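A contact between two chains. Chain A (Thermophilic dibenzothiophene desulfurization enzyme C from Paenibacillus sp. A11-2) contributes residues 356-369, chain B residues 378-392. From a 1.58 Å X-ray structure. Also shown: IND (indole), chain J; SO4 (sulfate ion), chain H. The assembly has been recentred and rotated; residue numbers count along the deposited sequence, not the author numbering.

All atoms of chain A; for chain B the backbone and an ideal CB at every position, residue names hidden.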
# COMPACT_ATOMS: atom_id res chain seq x y z
N THR A 356 8.82 4.72 9.92
CA THR A 356 9.23 5.85 10.74
C THR A 356 8.17 6.93 10.77
O THR A 356 8.14 7.74 11.70
CB THR A 356 10.56 6.45 10.26
OG1 THR A 356 10.51 6.81 8.86
CG2 THR A 356 11.69 5.46 10.51
N SER A 357 7.29 6.96 9.77
CA SER A 357 6.16 7.88 9.76
C SER A 357 4.93 7.30 10.45
O SER A 357 4.31 7.95 11.29
CB SER A 357 5.86 8.26 8.30
OG SER A 357 4.72 9.10 8.22
N ARG A 358 4.57 6.05 10.14
CA ARG A 358 3.31 5.51 10.63
C ARG A 358 3.34 5.11 12.10
O ARG A 358 2.27 5.03 12.71
CB ARG A 358 2.89 4.34 9.75
CG ARG A 358 2.60 4.85 8.32
CD ARG A 358 1.50 4.11 7.60
NE ARG A 358 0.32 3.92 8.42
CZ ARG A 358 -0.14 2.74 8.81
NH1 ARG A 358 0.46 1.61 8.44
NH2 ARG A 358 -1.22 2.66 9.56
N LEU A 359 4.52 4.91 12.70
CA LEU A 359 4.53 4.50 14.09
C LEU A 359 3.97 5.57 15.02
O LEU A 359 3.56 5.24 16.14
CB LEU A 359 5.94 4.12 14.55
CG LEU A 359 6.25 2.64 14.33
CD1 LEU A 359 7.75 2.45 14.50
CD2 LEU A 359 5.46 1.77 15.29
N TYR A 360 3.92 6.83 14.58
CA TYR A 360 3.24 7.84 15.38
C TYR A 360 1.80 7.44 15.67
O TYR A 360 1.25 7.79 16.72
CB TYR A 360 3.25 9.19 14.66
CG TYR A 360 4.50 10.01 14.84
CD1 TYR A 360 4.67 10.83 15.95
CD2 TYR A 360 5.53 9.95 13.90
CE1 TYR A 360 5.82 11.59 16.11
CE2 TYR A 360 6.68 10.71 14.06
CZ TYR A 360 6.81 11.52 15.17
OH TYR A 360 7.97 12.27 15.32
N GLU A 361 1.17 6.72 14.73
CA GLU A 361 -0.23 6.34 14.91
C GLU A 361 -0.41 5.36 16.06
O GLU A 361 -1.48 5.31 16.68
CB GLU A 361 -0.77 5.75 13.59
CG GLU A 361 -0.74 6.80 12.50
CD GLU A 361 -0.88 6.24 11.09
OE1 GLU A 361 -1.67 5.28 10.93
OE2 GLU A 361 -0.23 6.81 10.15
N ALA A 362 0.62 4.58 16.36
CA ALA A 362 0.61 3.72 17.54
C ALA A 362 0.88 4.49 18.83
O ALA A 362 0.35 4.11 19.88
CB ALA A 362 1.64 2.61 17.38
N MET A 363 1.68 5.55 18.78
CA MET A 363 2.10 6.25 19.99
C MET A 363 1.10 7.30 20.46
O MET A 363 0.94 7.49 21.66
CB MET A 363 3.46 6.92 19.76
CG MET A 363 4.61 5.92 19.61
SD MET A 363 6.22 6.70 19.52
CE MET A 363 6.20 7.36 17.89
N GLY A 364 0.46 8.00 19.53
CA GLY A 364 -0.52 9.02 19.88
C GLY A 364 0.00 10.44 19.74
O GLY A 364 1.18 10.69 19.46
N ALA A 365 -0.92 11.38 19.97
CA ALA A 365 -0.67 12.79 19.70
C ALA A 365 0.48 13.36 20.52
O ALA A 365 1.23 14.22 20.04
CB ALA A 365 -1.95 13.59 19.97
N ARG A 366 0.63 12.93 21.76
CA ARG A 366 1.65 13.52 22.61
C ARG A 366 3.06 13.25 22.10
O ARG A 366 3.97 14.01 22.41
CB ARG A 366 1.49 13.02 24.04
CG ARG A 366 0.24 13.61 24.72
CD ARG A 366 0.03 13.06 26.12
NE ARG A 366 0.12 11.61 26.15
CZ ARG A 366 0.06 10.87 27.26
NH1 ARG A 366 -0.11 11.45 28.44
NH2 ARG A 366 0.16 9.55 27.18
N ALA A 367 3.25 12.19 21.29
CA ALA A 367 4.56 11.94 20.72
C ALA A 367 4.98 13.02 19.74
O ALA A 367 6.17 13.26 19.55
CB ALA A 367 4.59 10.57 20.05
N ALA A 368 4.02 13.71 19.12
CA ALA A 368 4.32 14.82 18.23
C ALA A 368 4.14 16.18 18.88
O ALA A 368 4.76 17.15 18.45
CB ALA A 368 3.42 14.76 16.98
N ALA A 369 3.30 16.26 19.92
CA ALA A 369 3.03 17.55 20.56
C ALA A 369 4.25 18.08 21.30
O ALA A 369 4.39 19.29 21.48
CB ALA A 369 1.85 17.41 21.53
N UNK B 378 5.52 20.22 5.73
CA UNK B 378 4.22 19.64 5.39
C UNK B 378 3.99 18.32 6.11
O UNK B 378 2.94 18.11 6.74
CB UNK B 378 4.11 19.43 3.88
N UNK B 379 4.97 17.42 6.07
CA UNK B 379 4.86 16.17 6.81
C UNK B 379 4.76 16.44 8.31
O UNK B 379 3.94 15.83 8.99
CB UNK B 379 6.06 15.26 6.51
N UNK B 380 5.57 17.36 8.83
CA UNK B 380 5.52 17.62 10.27
C UNK B 380 4.13 18.12 10.69
O UNK B 380 3.58 17.66 11.70
CB UNK B 380 6.59 18.64 10.66
N UNK B 381 3.56 19.03 9.93
CA UNK B 381 2.25 19.58 10.26
C UNK B 381 1.18 18.51 10.19
O UNK B 381 0.39 18.33 11.12
CB UNK B 381 1.90 20.74 9.32
N UNK B 382 1.16 17.76 9.09
CA UNK B 382 0.17 16.71 8.92
C UNK B 382 0.37 15.60 9.93
O UNK B 382 -0.60 15.11 10.52
CB UNK B 382 0.23 16.14 7.50
N UNK B 383 1.62 15.16 10.12
CA UNK B 383 1.87 14.04 11.04
C UNK B 383 1.43 14.40 12.45
O UNK B 383 0.93 13.54 13.19
CB UNK B 383 3.35 13.65 11.04
N UNK B 384 1.59 15.67 12.85
CA UNK B 384 1.15 16.11 14.17
C UNK B 384 -0.37 16.09 14.29
O UNK B 384 -0.92 15.43 15.17
CB UNK B 384 1.68 17.52 14.46
N UNK B 385 -1.07 16.81 13.41
CA UNK B 385 -2.49 16.98 13.70
C UNK B 385 -3.32 15.75 13.37
O UNK B 385 -4.37 15.55 14.00
CB UNK B 385 -3.04 18.18 12.93
N UNK B 386 -2.90 14.90 12.42
CA UNK B 386 -3.68 13.71 12.11
C UNK B 386 -3.82 12.78 13.32
O UNK B 386 -4.67 11.88 13.31
CB UNK B 386 -3.04 12.96 10.95
N UNK B 387 -2.99 12.98 14.36
CA UNK B 387 -3.05 12.21 15.59
C UNK B 387 -4.09 12.73 16.57
O UNK B 387 -4.25 12.14 17.65
CB UNK B 387 -1.67 12.20 16.26
N UNK B 388 -4.79 13.82 16.23
CA UNK B 388 -5.79 14.40 17.13
C UNK B 388 -6.67 13.32 17.74
O UNK B 388 -6.92 13.30 18.95
CB UNK B 388 -6.65 15.42 16.38
N UNK B 389 -7.20 12.43 16.90
CA UNK B 389 -7.91 11.26 17.36
C UNK B 389 -7.59 10.14 16.37
O UNK B 389 -7.29 10.42 15.21
CB UNK B 389 -9.41 11.52 17.47
N UNK B 390 -7.57 8.90 16.83
CA UNK B 390 -6.95 7.83 16.02
C UNK B 390 -7.78 7.48 14.80
O UNK B 390 -8.96 7.13 14.90
CB UNK B 390 -6.74 6.57 16.87
N UNK B 391 -7.14 7.53 13.63
CA UNK B 391 -7.84 7.19 12.40
C UNK B 391 -8.30 5.74 12.43
O UNK B 391 -9.30 5.39 11.81
CB UNK B 391 -6.94 7.44 11.19
N UNK B 392 -7.62 4.88 13.20
CA UNK B 392 -8.08 3.50 13.30
C UNK B 392 -9.51 3.41 13.81
O UNK B 392 -10.26 2.51 13.41
CB UNK B 392 -7.15 2.70 14.22
N1 IND J . -1.87 20.18 17.18
C2 IND J . -2.49 21.31 17.54
C3 IND J . -3.46 20.88 18.24
C4 IND J . -4.52 18.78 19.08
C5 IND J . -4.34 17.39 19.03
C6 IND J . -3.27 16.83 18.32
C7 IND J . -2.36 17.65 17.65
C8 IND J . -2.53 19.02 17.70
C9 IND J . -3.63 19.59 18.43
S SO4 H . -2.31 10.65 23.45
O1 SO4 H . -2.86 9.93 22.30
O2 SO4 H . -0.97 11.11 23.14
O3 SO4 H . -2.26 9.77 24.61
O4 SO4 H . -3.16 11.80 23.73

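Position 378 lies on a helix with nothing of the chain A stretch within 5.5 Å of its ideal CB, so this stretch sets no constraint; it is Phe B378, whose side chain makes no contact with the partner stretch.

At 379 CA-to-CB points toward chain A, but the ideal CB again has nothing of the chain A stretch within 5.5 Å. A short side chain would leave the gap open, whereas a long one could reach the hydroxyl of Ser A357 and the ring of Tyr A360; a large aromatic, or a long polar chain, would suit. The residue is Trp B379. With chi1 t (174°), its NE1 donates to Ser A357 OG at 3.0 Å, and the N-H...O angle of 173° makes this nearly linear, as expected for a hydroxyl lying at the indole edge. Farther round the ring, Trp B379 CH2 packs 3.9 Å from Tyr A360 CE2.

Positions 380, 381 and 382 are helical and out of reach of the chain A stretch, which therefore discriminates little among side chains. They are Arg B380, Asp B381 and Ala B382.

At 383 the CB points toward chain A, 5.2 Å from Tyr A360 CD2. To one side of that ring lie the carbonyl O of Ser A357 and the carboxylate of Glu A361, within reach of a long side chain, so a long cationic donor is favoured; Lys or Arg could answer, and a long neutral donor less fully. Arg B383 is found. Its NH1 donates to Ser A357 O (3.0 Å, 147°) and to Glu A361 OE2 (2.9 Å, 178°), the latter a salt bridge. Both acceptors lie near the guanidinium plane. On the way, CG sits over a face of the Tyr A360 ring, 4.0 Å from its centroid and 24° off the normal, a CH-pi contact.

At 384 the CB points sideways, yet it is 4.1 Å from Ala A368 CB. A small side chain, such as Ala, Ser, Thr or Val, looks suitable. Thr B384 places OG1 3.7 Å from Ala A368 CB, while that hydroxyl donates to Arg B380 O at 2.8 Å, capturing a carbonyl one helical turn back.

Position 385 points away and 386 is out of reach, so the stretch leaves both open, though the bound indole near 385 makes flat or aromatic groups candidates there. His B385 has its ring beside that indole; Thr B386 OG1 accepts from Arg B383 NH2 at 2.9 Å, helping to hold that guanidinium.

At 387 the CB points toward chain A, 3.6 Å from Ala A365 CA and 4.2 Å from Gly A364 C. Nearby methyls and the CB of Tyr A360 suggest a medium apolar chain, such as Leu, Ile or Met. Leu B387 (chi1 m, chi2 t) brings CD1 to 3.9 Å from Tyr A360 CB and 4.0 Å from Ala A368 CB; its CB is 4.0 Å from Ala A365 CB.

Positions 388 and 389 point away, leaving the choice open, with flat groups again candidates beside the indole at 388: His B388 ND1 donates to Asp B389 OD1 at 2.7 Å. At 390, phi of -72° permits proline, and Pro B390 takes the N-cap position. Position 391 points toward chain A without close CB contact, and Glu A361 OE1 is what the stretch offers; a branched aliphatic could fit, and Val B391 CG1 lies 4.3 Å from Glu A361 OE1. Position 392, pointing sideways, is equally unconstrained; it is Ala B392, without contact.

Chain B 378-392: FWRDARTHTLHDPVA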
# COMPACT_ATOMS: atom_id res chain seq x y z
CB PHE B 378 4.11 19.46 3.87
CG PHE B 378 4.15 20.76 3.10
CD1 PHE B 378 3.01 21.55 2.99
CD2 PHE B 378 5.31 21.17 2.45
CE1 PHE B 378 3.03 22.73 2.27
CE2 PHE B 378 5.34 22.34 1.72
CZ PHE B 378 4.20 23.13 1.64
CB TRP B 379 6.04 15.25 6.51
CG TRP B 379 6.05 14.00 7.35
CD1 TRP B 379 5.39 12.84 7.10
CD2 TRP B 379 6.76 13.79 8.58
NE1 TRP B 379 5.62 11.92 8.10
CE2 TRP B 379 6.47 12.48 9.02
CE3 TRP B 379 7.62 14.58 9.34
CZ2 TRP B 379 7.00 11.95 10.18
CZ3 TRP B 379 8.14 14.05 10.51
CH2 TRP B 379 7.84 12.75 10.91
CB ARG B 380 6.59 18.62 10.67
CG ARG B 380 8.00 18.05 10.67
CD ARG B 380 8.98 18.99 11.31
NE ARG B 380 9.36 20.10 10.45
CZ ARG B 380 8.93 21.36 10.58
NH1 ARG B 380 8.07 21.70 11.52
NH2 ARG B 380 9.34 22.29 9.73
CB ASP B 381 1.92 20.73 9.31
CG ASP B 381 2.75 21.96 9.57
OD1 ASP B 381 3.27 22.12 10.70
OD2 ASP B 381 2.89 22.78 8.64
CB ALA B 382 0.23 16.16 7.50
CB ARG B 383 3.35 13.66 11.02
CG ARG B 383 3.76 12.52 11.96
CD ARG B 383 3.18 11.18 11.56
NE ARG B 383 1.74 11.13 11.78
CZ ARG B 383 0.97 10.10 11.44
NH1 ARG B 383 1.50 9.00 10.92
NH2 ARG B 383 -0.35 10.17 11.63
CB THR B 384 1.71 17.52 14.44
OG1 THR B 384 3.14 17.49 14.46
CG2 THR B 384 1.24 18.06 15.79
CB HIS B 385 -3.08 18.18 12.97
CG HIS B 385 -4.39 18.56 13.55
ND1 HIS B 385 -5.58 18.12 13.02
CD2 HIS B 385 -4.70 19.21 14.71
CE1 HIS B 385 -6.58 18.54 13.79
NE2 HIS B 385 -6.07 19.20 14.82
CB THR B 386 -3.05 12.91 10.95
OG1 THR B 386 -1.66 12.68 11.21
CG2 THR B 386 -3.23 13.59 9.61
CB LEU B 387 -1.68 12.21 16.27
CG LEU B 387 -0.54 11.68 15.39
CD1 LEU B 387 0.80 11.95 16.04
CD2 LEU B 387 -0.71 10.20 15.13
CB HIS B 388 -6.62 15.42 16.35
CG HIS B 388 -7.74 16.01 17.14
ND1 HIS B 388 -8.97 15.38 17.26
CD2 HIS B 388 -7.84 17.16 17.84
CE1 HIS B 388 -9.77 16.13 18.00
NE2 HIS B 388 -9.11 17.22 18.35
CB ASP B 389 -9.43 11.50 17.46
CG ASP B 389 -10.03 12.05 16.19
OD1 ASP B 389 -10.02 13.29 15.99
OD2 ASP B 389 -10.52 11.22 15.41
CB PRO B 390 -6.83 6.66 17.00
CG PRO B 390 -7.69 6.99 18.15
CD PRO B 390 -7.87 8.47 18.20
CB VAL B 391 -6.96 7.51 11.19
CG1 VAL B 391 -5.80 6.51 11.07
CG2 VAL B 391 -7.79 7.56 9.94
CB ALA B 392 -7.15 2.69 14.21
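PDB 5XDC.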